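Uncharacterized protein (Magnetospirillum magneticum AMB-1, PDB 5MU5) is a Maf glycosyltransferase that probably attaches sugars to flagellin and is involved in forming the bacterial flagellum. Local coordinates at residues Ala251-Met256 / Glu535-Arg540. Residues are numbered along the deposited sequence; the frame is centred on the assembly and turned at random.
Sequences ASYKNM and ELFHDR
Tyr253 and Phe537 meet in a T-shaped stack, a worked example of how two helices far apart in sequence can be joined mainly by aromatic and apolar side chains. Their planes stand at 85°, centroids 5.0 Å apart, with the edge of Phe537 presented to one face of Tyr253. The leading edge is the CE1-CZ side of the phenylalanine: CZ lies 3.5 Å from Tyr253 CE2, and CE1 hangs over the same ring, displaced toward its rim. On both residues CG is anti to the backbone N (chi1 170° for Phe537), which carries each ring out from its helix toward the other. The tyrosine hydroxyl is served elsewhere, hydrogen-bonded to Glu648 OE2. Replacing Tyr253 by an alanine would probably leave the edge of Phe537 without the face it packs on and deprive the Glu648 carboxylate of a hydrogen-bond partner.

Aliphatic packing adds a second, smaller patch. Met256 bends at its last torsion, and its terminal methyl CE rests against Leu536, 3.9 Å from CD2 and equally near CG. The carbonyl oxygen of Met256 also touches the side chain of Phe537, Met256 O lying 3.5 Å from Phe537 CB; no hydrogen bond crosses between the segments.

The segments run roughly antiparallel, at 143°, with axes 10.3 Å apart at closest approach; the four touching residues are buried, helped by neighbours beyond the pair. Trp541 extends the aromatic cluster, meeting Tyr253 edge-to-face and lying nearly parallel to Phe537. Phe378 of helix 373-378 packs on both Tyr253 and Met256. The contact thus ties helix 242-257, which leads into strand 262-263, to helix 534-541, which follows strand 530-531; these two strands pair antiparallel at one end of the large mixed sheet.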
loop_
_atom_site.group_PDB
_atom_site.type_symbol
_atom_site.label_atom_id
_atom_site.label_comp_id
_atom_site.label_asym_id
_atom_site.label_seq_id
_atom_site.Cartn_x
_atom_site.Cartn_y
_atom_site.Cartn_z
ATOM N N ALA A 251 -3.735 10.600 -18.916
ATOM C CA ALA A 251 -4.888 11.358 -18.427
ATOM C C ALA A 251 -4.423 12.703 -17.886
ATOM O O ALA A 251 -4.927 13.742 -18.277
ATOM C CB ALA A 251 -5.635 10.577 -17.337
ATOM N N SER A 252 -3.438 12.669 -17.000
ATOM C CA SER A 252 -2.949 13.879 -16.354
ATOM C C SER A 252 -2.349 14.833 -17.372
ATOM O O SER A 252 -2.585 16.031 -17.304
ATOM C CB SER A 252 -1.932 13.534 -15.272
ATOM O OG SER A 252 -1.610 14.693 -14.513
ATOM N N TYR A 253 -1.587 14.288 -18.310
ATOM C CA TYR A 253 -0.982 15.074 -19.371
ATOM C C TYR A 253 -2.082 15.836 -20.107
ATOM O O TYR A 253 -2.010 17.044 -20.238
ATOM C CB TYR A 253 -0.233 14.159 -20.342
ATOM C CG TYR A 253 0.359 14.832 -21.563
ATOM C CD1 TYR A 253 -0.453 15.257 -22.613
ATOM C CD2 TYR A 253 1.740 14.998 -21.691
ATOM C CE1 TYR A 253 0.086 15.859 -23.728
ATOM C CE2 TYR A 253 2.279 15.596 -22.806
ATOM C CZ TYR A 253 1.439 16.024 -23.817
ATOM O OH TYR A 253 1.959 16.604 -24.942
ATOM N N LYS A 254 -3.113 15.125 -20.552
ATOM C CA LYS A 254 -4.186 15.745 -21.333
ATOM C C LYS A 254 -5.008 16.702 -20.502
ATOM O O LYS A 254 -5.460 17.701 -21.001
ATOM C CB LYS A 254 -5.118 14.695 -21.910
ATOM C CG LYS A 254 -4.440 13.699 -22.814
ATOM C CD LYS A 254 -3.921 14.319 -24.077
ATOM C CE LYS A 254 -5.070 14.677 -24.989
ATOM N NZ LYS A 254 -4.546 15.188 -26.275
ATOM N N ASN A 255 -5.218 16.378 -19.239
ATOM C CA ASN A 255 -5.964 17.257 -18.364
ATOM C C ASN A 255 -5.288 18.603 -18.142
ATOM O O ASN A 255 -5.961 19.596 -17.944
ATOM C CB ASN A 255 -6.186 16.586 -17.013
ATOM C CG ASN A 255 -7.330 15.599 -17.035
ATOM O OD1 ASN A 255 -8.273 15.765 -17.804
ATOM N ND2 ASN A 255 -7.267 14.576 -16.175
ATOM N N MET A 256 -3.964 18.634 -18.168
ATOM C CA MET A 256 -3.239 19.847 -17.826
ATOM C C MET A 256 -2.628 20.606 -18.976
ATOM O O MET A 256 -2.221 21.739 -18.787
ATOM C CB MET A 256 -2.140 19.488 -16.852
ATOM C CG MET A 256 -2.680 19.120 -15.491
ATOM S SD MET A 256 -1.334 18.488 -14.522
ATOM C CE MET A 256 -0.331 19.975 -14.326
ATOM N N GLU A 535 1.713 27.276 -18.511
ATOM C CA GLU A 535 2.946 27.527 -17.774
ATOM C C GLU A 535 3.198 26.336 -16.856
ATOM O O GLU A 535 4.301 25.788 -16.814
ATOM C CB GLU A 535 2.868 28.808 -16.920
ATOM C CG GLU A 535 2.781 30.133 -17.676
ATOM C CD GLU A 535 1.384 30.490 -18.179
ATOM O OE1 GLU A 535 0.392 29.788 -17.865
ATOM O OE2 GLU A 535 1.276 31.503 -18.902
ATOM N N LEU A 536 2.159 25.929 -16.130
ATOM C CA LEU A 536 2.292 24.823 -15.197
ATOM C C LEU A 536 2.647 23.549 -15.934
ATOM O O LEU A 536 3.586 22.848 -15.551
ATOM C CB LEU A 536 1.017 24.615 -14.388
ATOM C CG LEU A 536 1.116 23.463 -13.395
ATOM C CD1 LEU A 536 2.369 23.570 -12.527
ATOM C CD2 LEU A 536 -0.151 23.407 -12.547
ATOM N N PHE A 537 1.920 23.260 -17.005
ATOM C CA PHE A 537 2.229 22.079 -17.777
ATOM C C PHE A 537 3.704 22.032 -18.204
ATOM O O PHE A 537 4.369 21.026 -18.006
ATOM C CB PHE A 537 1.309 21.943 -18.994
ATOM C CG PHE A 537 1.741 20.871 -19.940
ATOM C CD1 PHE A 537 1.429 19.540 -19.695
ATOM C CD2 PHE A 537 2.511 21.187 -21.058
ATOM C CE1 PHE A 537 1.860 18.544 -20.554
ATOM C CE2 PHE A 537 2.944 20.196 -21.922
ATOM C CZ PHE A 537 2.618 18.871 -21.667
ATOM N N HIS A 538 4.204 23.109 -18.794
ATOM C CA HIS A 538 5.573 23.122 -19.298
ATOM C C HIS A 538 6.601 23.039 -18.186
ATOM O O HIS A 538 7.619 22.370 -18.332
ATOM C CB HIS A 538 5.842 24.351 -20.165
ATOM C CG HIS A 538 5.140 24.310 -21.479
ATOM N ND1 HIS A 538 5.360 23.311 -22.402
ATOM C CD2 HIS A 538 4.227 25.143 -22.031
ATOM C CE1 HIS A 538 4.611 23.532 -23.470
ATOM N NE2 HIS A 538 3.913 24.636 -23.269
ATOM N N ASP A 539 6.338 23.732 -17.086
ATOM C CA ASP A 539 7.201 23.663 -15.923
ATOM C C ASP A 539 7.393 22.210 -15.498
ATOM O O ASP A 539 8.525 21.765 -15.307
ATOM C CB ASP A 539 6.602 24.460 -14.768
ATOM C CG ASP A 539 7.450 24.387 -13.523
ATOM O OD1 ASP A 539 8.618 24.838 -13.566
ATOM O OD2 ASP A 539 6.951 23.870 -12.507
ATOM N N ARG A 540 6.290 21.467 -15.370
ATOM C CA ARG A 540 6.356 20.058 -14.982
ATOM C C ARG A 540 6.916 19.153 -16.094
ATOM O O ARG A 540 7.890 18.450 -15.878
ATOM C CB ARG A 540 4.979 19.554 -14.530
ATOM C CG ARG A 540 4.348 20.286 -13.334
ATOM C CD ARG A 540 5.076 20.015 -12.023
ATOM N NE ARG A 540 6.345 20.730 -11.962
ATOM C CZ ARG A 540 7.299 20.522 -11.059
ATOM N NH1 ARG A 540 7.150 19.611 -10.102
ATOM N NH2 ARG A 540 8.414 21.241 -11.124
#